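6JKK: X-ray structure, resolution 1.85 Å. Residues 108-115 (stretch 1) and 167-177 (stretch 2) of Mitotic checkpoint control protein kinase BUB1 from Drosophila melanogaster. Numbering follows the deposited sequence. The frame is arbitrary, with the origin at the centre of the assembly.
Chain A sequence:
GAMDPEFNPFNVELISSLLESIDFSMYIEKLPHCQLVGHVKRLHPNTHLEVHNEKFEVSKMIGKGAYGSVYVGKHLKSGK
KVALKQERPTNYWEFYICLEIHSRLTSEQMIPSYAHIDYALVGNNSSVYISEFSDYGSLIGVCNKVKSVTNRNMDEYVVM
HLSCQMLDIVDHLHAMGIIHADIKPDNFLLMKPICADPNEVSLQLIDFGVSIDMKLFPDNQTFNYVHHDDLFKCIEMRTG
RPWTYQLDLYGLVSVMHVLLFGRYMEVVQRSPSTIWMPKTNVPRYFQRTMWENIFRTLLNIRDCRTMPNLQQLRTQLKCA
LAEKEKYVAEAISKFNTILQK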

ATOM      1  N   GLU A 108      17.629   4.568  -4.971  1.00 31.92           N
ATOM      2  CA  GLU A 108      17.051   5.466  -5.970  1.00 30.68           C
ATOM      3  C   GLU A 108      15.845   4.776  -6.592  1.00 31.32           C
ATOM      4  O   GLU A 108      14.811   5.395  -6.852  1.00 29.22           O
ATOM      5  CB  GLU A 108      18.077   5.790  -7.063  1.00 42.89           C
ATOM      6  CG  GLU A 108      19.089   6.876  -6.702  1.00 55.75           C
ATOM      7  CD  GLU A 108      19.989   6.488  -5.540  1.00 62.17           C
ATOM      8  OE1 GLU A 108      20.384   5.306  -5.465  1.00 59.35           O
ATOM      9  OE2 GLU A 108      20.299   7.363  -4.702  1.00 67.18           O
ATOM     10  N   GLN A 109      15.988   3.472  -6.809  1.00 33.02           N
ATOM     11  CA  GLN A 109      14.936   2.656  -7.410  1.00 31.19           C
ATOM     12  C   GLN A 109      13.601   2.708  -6.659  1.00 29.26           C
ATOM     13  O   GLN A 109      12.535   2.665  -7.282  1.00 34.63           O
ATOM     14  CB  GLN A 109      15.418   1.206  -7.531  1.00 33.15           C
ATOM     15  CG  GLN A 109      14.469   0.284  -8.286  1.00 36.09           C
ATOM     16  CD  GLN A 109      14.866  -1.175  -8.178  1.00 40.86           C
ATOM     17  OE1 GLN A 109      15.653  -1.552  -7.309  1.00 41.60           O
ATOM     18  NE2 GLN A 109      14.321  -2.004  -9.058  1.00 38.18           N
ATOM     19  N   MET A 110      13.664   2.812  -5.332  1.00 33.50           N
ATOM     20  CA  MET A 110      12.479   2.649  -4.485  1.00 30.99           C
ATOM     21  C   MET A 110      11.811   3.956  -4.046  1.00 27.23           C
ATOM     22  O   MET A 110      10.707   3.939  -3.513  1.00 24.84           O
ATOM     23  CB  MET A 110      12.821   1.810  -3.251  1.00 35.90           C
ATOM     24  CG  MET A 110      13.020   0.335  -3.531  1.00 38.99           C
ATOM     25  SD  MET A 110      11.573  -0.427  -4.289  1.00 63.20           S
ATOM     26  CE  MET A 110      12.318  -0.950  -5.820  1.00 22.85           C
ATOM     27  N   ILE A 111      12.472   5.083  -4.265  1.00 17.76           N
ATOM     28  CA  ILE A 111      11.900   6.364  -3.847  1.00 24.07           C
ATOM     29  C   ILE A 111      10.489   6.649  -4.431  1.00 21.85           C
ATOM     30  O   ILE A 111       9.582   7.029  -3.684  1.00 19.94           O
ATOM     31  CB  ILE A 111      12.891   7.528  -4.045  1.00 27.18           C
ATOM     32  CG1 ILE A 111      14.079   7.371  -3.081  1.00 32.20           C
ATOM     33  CG2 ILE A 111      12.207   8.871  -3.827  1.00 20.96           C
ATOM     34  CD1 ILE A 111      15.343   8.077  -3.525  1.00 39.68           C
ATOM     35  N   PRO A 112      10.289   6.436  -5.751  1.00 18.82           N
ATOM     36  CA  PRO A 112       8.934   6.642  -6.287  1.00 20.58           C
ATOM     37  C   PRO A 112       7.904   5.610  -5.813  1.00 19.30           C
ATOM     38  O   PRO A 112       6.709   5.774  -6.100  1.00 18.61           O
ATOM     39  CB  PRO A 112       9.132   6.489  -7.802  1.00 22.16           C
ATOM     40  CG  PRO A 112      10.583   6.780  -8.035  1.00 30.53           C
ATOM     41  CD  PRO A 112      11.269   6.205  -6.831  1.00 20.98           C
ATOM     42  N   SER A 113       8.344   4.571  -5.105  1.00 15.85           N
ATOM     43  CA  SER A 113       7.457   3.468  -4.732  1.00 17.07           C
ATOM     44  C   SER A 113       6.643   3.731  -3.473  1.00 15.00           C
ATOM     45  O   SER A 113       5.791   2.918  -3.113  1.00 15.01           O
ATOM     46  CB  SER A 113       8.263   2.179  -4.525  1.00 20.30           C
ATOM     47  OG  SER A 113       9.157   1.957  -5.589  1.00 35.46           O
ATOM     48  N   TYR A 114       6.919   4.840  -2.791  1.00 12.53           N
ATOM     49  CA  TYR A 114       6.207   5.158  -1.557  1.00 10.46           C
ATOM     50  C   TYR A 114       5.660   6.570  -1.646  1.00 18.27           C
ATOM     51  O   TYR A 114       6.370   7.481  -2.076  1.00 15.39           O
ATOM     52  CB  TYR A 114       7.146   5.029  -0.344  1.00 11.99           C
ATOM     53  CG  TYR A 114       7.836   3.686  -0.308  1.00 17.77           C
ATOM     54  CD1 TYR A 114       7.166   2.550   0.143  1.00 15.33           C
ATOM     55  CD2 TYR A 114       9.136   3.546  -0.763  1.00 14.17           C
ATOM     56  CE1 TYR A 114       7.787   1.313   0.147  1.00 12.70           C
ATOM     57  CE2 TYR A 114       9.767   2.314  -0.765  1.00 12.23           C
ATOM     58  CZ  TYR A 114       9.089   1.206  -0.309  1.00 15.88           C
ATOM     59  OH  TYR A 114       9.721  -0.017  -0.306  1.00 15.36           O
ATOM     60  N   ALA A 115       4.403   6.748  -1.245  1.00 15.28           N
ATOM     61  CA  ALA A 115       3.778   8.068  -1.241  1.00 11.56           C
ATOM     62  C   ALA A 115       4.653   9.054  -0.485  1.00 12.64           C
ATOM     63  O   ALA A 115       5.250   8.697   0.526  1.00 11.80           O
ATOM     64  CB  ALA A 115       2.400   8.001  -0.608  1.00 11.58           C
ATOM     65  N   LEU A 167       6.043  -7.212  -4.415  1.00 13.46           N
ATOM     66  CA  LEU A 167       6.953  -7.924  -3.526  1.00 10.94           C
ATOM     67  C   LEU A 167       8.201  -7.090  -3.261  1.00 10.69           C
ATOM     68  O   LEU A 167       8.706  -7.057  -2.137  1.00 15.28           O
ATOM     69  CB  LEU A 167       7.347  -9.273  -4.133  1.00 13.71           C
ATOM     70  CG  LEU A 167       6.354 -10.406  -3.913  1.00 17.20           C
ATOM     71  CD1 LEU A 167       6.552 -11.494  -4.960  1.00 16.10           C
ATOM     72  CD2 LEU A 167       6.510 -10.957  -2.508  1.00 16.76           C
ATOM     73  N   ASP A 168       8.705  -6.423  -4.295  1.00 11.78           N
ATOM     74  CA  ASP A 168       9.923  -5.621  -4.146  1.00 14.19           C
ATOM     75  C   ASP A 168       9.645  -4.435  -3.225  1.00 16.88           C
ATOM     76  O   ASP A 168      10.459  -4.094  -2.367  1.00 15.55           O
ATOM     77  CB  ASP A 168      10.406  -5.126  -5.514  1.00 16.41           C
ATOM     78  CG  ASP A 168      11.919  -5.202  -5.677  1.00 25.16           C
ATOM     79  OD1 ASP A 168      12.592  -5.876  -4.862  1.00 18.71           O
ATOM     80  OD2 ASP A 168      12.429  -4.605  -6.652  1.00 23.25           O
ATOM     81  N   ILE A 169       8.480  -3.818  -3.396  1.00 13.11           N
ATOM     82  CA  ILE A 169       8.122  -2.646  -2.594  1.00  8.72           C
ATOM     83  C   ILE A 169       7.959  -3.002  -1.113  1.00 10.74           C
ATOM     84  O   ILE A 169       8.446  -2.286  -0.233  1.00 11.03           O
ATOM     85  CB  ILE A 169       6.834  -1.980  -3.140  1.00 13.83           C
ATOM     86  CG1 ILE A 169       7.107  -1.367  -4.520  1.00 13.21           C
ATOM     87  CG2 ILE A 169       6.326  -0.913  -2.185  1.00 17.36           C
ATOM     88  CD1 ILE A 169       5.843  -0.957  -5.288  1.00 16.24           C
ATOM     89  N   VAL A 170       7.287  -4.117  -0.843  1.00 10.51           N
ATOM     90  CA  VAL A 170       7.075  -4.572   0.530  1.00 12.98           C
ATOM     91  C   VAL A 170       8.387  -5.024   1.173  1.00 13.95           C
ATOM     92  O   VAL A 170       8.650  -4.731   2.346  1.00 13.61           O
ATOM     93  CB  VAL A 170       6.019  -5.702   0.564  1.00 17.32           C
ATOM     94  CG1 VAL A 170       5.892  -6.306   1.955  1.00 14.96           C
ATOM     95  CG2 VAL A 170       4.685  -5.159   0.105  1.00 14.11           C
ATOM     96  N   ASP A 171       9.210  -5.741   0.407  1.00 16.50           N
ATOM     97  CA  ASP A 171      10.513  -6.183   0.897  1.00 17.93           C
ATOM     98  C   ASP A 171      11.348  -4.993   1.376  1.00 14.79           C
ATOM     99  O   ASP A 171      11.903  -5.009   2.478  1.00 15.44           O
ATOM    100  CB  ASP A 171      11.252  -6.956  -0.201  1.00 15.45           C
ATOM    101  CG  ASP A 171      12.379  -7.828   0.340  1.00 23.12           C
ATOM    102  OD1 ASP A 171      12.223  -8.421   1.431  1.00 21.31           O
ATOM    103  OD2 ASP A 171      13.424  -7.929  -0.337  1.00 24.13           O
ATOM    104  N   HIS A 172      11.423  -3.945   0.561  1.00 11.04           N
ATOM    105  CA  HIS A 172      12.192  -2.765   0.947  1.00 13.94           C
ATOM    106  C   HIS A 172      11.550  -2.025   2.114  1.00 17.38           C
ATOM    107  O   HIS A 172      12.251  -1.433   2.935  1.00 14.53           O
ATOM    108  CB  HIS A 172      12.383  -1.818  -0.241  1.00 14.74           C
ATOM    109  CG  HIS A 172      13.448  -2.258  -1.198  1.00 26.12           C
ATOM    110  ND1 HIS A 172      13.218  -3.178  -2.200  1.00 29.43           N
ATOM    111  CD2 HIS A 172      14.752  -1.909  -1.303  1.00 25.23           C
ATOM    112  CE1 HIS A 172      14.333  -3.377  -2.880  1.00 25.33           C
ATOM    113  NE2 HIS A 172      15.278  -2.614  -2.358  1.00 30.69           N
ATOM    114  N   LEU A 173      10.220  -2.052   2.193  1.00 13.88           N
ATOM    115  CA  LEU A 173       9.535  -1.409   3.319  1.00 16.56           C
ATOM    116  C   LEU A 173       9.842  -2.127   4.636  1.00 19.19           C
ATOM    117  O   LEU A 173      10.107  -1.491   5.658  1.00 15.05           O
ATOM    118  CB  LEU A 173       8.018  -1.366   3.085  1.00 13.14           C
ATOM    119  CG  LEU A 173       7.211  -0.602   4.139  1.00 13.77           C
ATOM    120  CD1 LEU A 173       7.372   0.900   3.956  1.00 16.42           C
ATOM    121  CD2 LEU A 173       5.741  -0.979   4.094  1.00 12.74           C
ATOM    122  N   HIS A 174       9.797  -3.456   4.614  1.00 15.40           N
ATOM    123  CA  HIS A 174      10.066  -4.228   5.819  1.00 12.98           C
ATOM    124  C   HIS A 174      11.537  -4.097   6.234  1.00 19.95           C
ATOM    125  O   HIS A 174      11.858  -4.103   7.417  1.00 18.96           O
ATOM    126  CB  HIS A 174       9.645  -5.690   5.614  1.00 14.29           C
ATOM    127  CG  HIS A 174       8.159  -5.873   5.521  1.00 16.90           C
ATOM    128  ND1 HIS A 174       7.568  -7.101   5.305  1.00 14.71           N
ATOM    129  CD2 HIS A 174       7.145  -4.979   5.618  1.00 16.80           C
ATOM    130  CE1 HIS A 174       6.254  -6.954   5.277  1.00 17.11           C
ATOM    131  NE2 HIS A 174       5.971  -5.676   5.463  1.00 16.98           N
ATOM    132  N   ALA A 175      12.427  -3.934   5.261  1.00 15.51           N
ATOM    133  CA  ALA A 175      13.848  -3.753   5.558  1.00 21.34           C
ATOM    134  C   ALA A 175      14.104  -2.463   6.335  1.00 20.06           C
ATOM    135  O   ALA A 175      15.128  -2.317   7.017  1.00 18.26           O
ATOM    136  CB  ALA A 175      14.659  -3.765   4.275  1.00 23.77           C
ATOM    137  N   MET A 176      13.175  -1.521   6.206  1.00 15.16           N
ATOM    138  CA  MET A 176      13.228  -0.259   6.934  1.00 18.29           C
ATOM    139  C   MET A 176      12.497  -0.352   8.277  1.00 22.08           C
ATOM    140  O   MET A 176      12.422   0.631   9.016  1.00 22.33           O
ATOM    141  CB  MET A 176      12.630   0.870   6.082  1.00 20.91           C
ATOM    142  CG  MET A 176      13.493   1.272   4.881  1.00 25.74           C
ATOM    143  SD  MET A 176      12.847   2.676   3.937  1.00 26.95           S
ATOM    144  CE  MET A 176      11.586   1.883   2.927  1.00 27.34           C
ATOM    145  N   GLY A 177      11.956  -1.529   8.592  1.00 22.14           N
ATOM    146  CA  GLY A 177      11.302  -1.743   9.878  1.00 20.12           C
ATOM    147  C   GLY A 177       9.903  -1.159   9.968  1.00 21.08           C
ATOM    148  O   GLY A 177       9.417  -0.831  11.057  1.00 20.59           O
TER
HETATM  149  O   HOH W   1      14.723  -4.654  -8.267  1.00 32.74           O

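A tyrosine hydroxyl that bonds to a helix carbonyl already engaged within its own helix is the striking feature of this contact. Tyr 114 OH donates to Ile 169 O at 2.6 Å, while the same oxygen accepts the helical bond from Leu 173 N at 3.0 Å. A carbonyl oxygen has two lone pairs, so a side chain that reaches the helix flank can share it without breaking the turn. Tyr 114 CA-CB runs sideways to the helix, yet with chi1 at m the long ring brings its hydroxyl to the backbone. Around the ring, Ile 169 and Leu 173 of the helix, and Met 176 just past it, supply apolar groups: Tyr 114 CE1 lies 3.5 Å from Ile 169 CG2 and 3.9 Å from Leu 173 CD1, and Tyr 114 CE2 lies 4.1 Å from Met 176 CE. Tyrosine thus suits a buried site that is apolar along its ring and polar at its tip.

A second anchor joins Met 110 to His 172. Met 110 CG sits over one face of the imidazole, 3.5 Å from His 172 CG, and the sulfur lies over the face too, with Met 110 SD 4.2 Å from the ring centroid of His 172. The ring is steadied by its own helix, since His 172 ND1 donates to Asp 168 O at 2.9 Å. Methionine, flexible and polarizable, can lay both its methylene and its sulfur against such a surface.

Apart from these anchors, the nearest pair of CA atoms across the contact is Ser 113 CA and Ile 169 CA, 6.5 Å apart. The CA-to-CB bond of the small Ser 113 points toward the helix, and Ser 113 CB packs 3.7 Å from Ile 169 CG1. At partly exposed Gln 109, where NE2 is too far from Asp 168 OD2 to bond directly (4.0 Å), a water bridges the two: it accepts from Gln 109 NE2 and donates to Asp 168 OD2, each 2.8 Å from the water O. Altogether, the two stretches bury 379 Å².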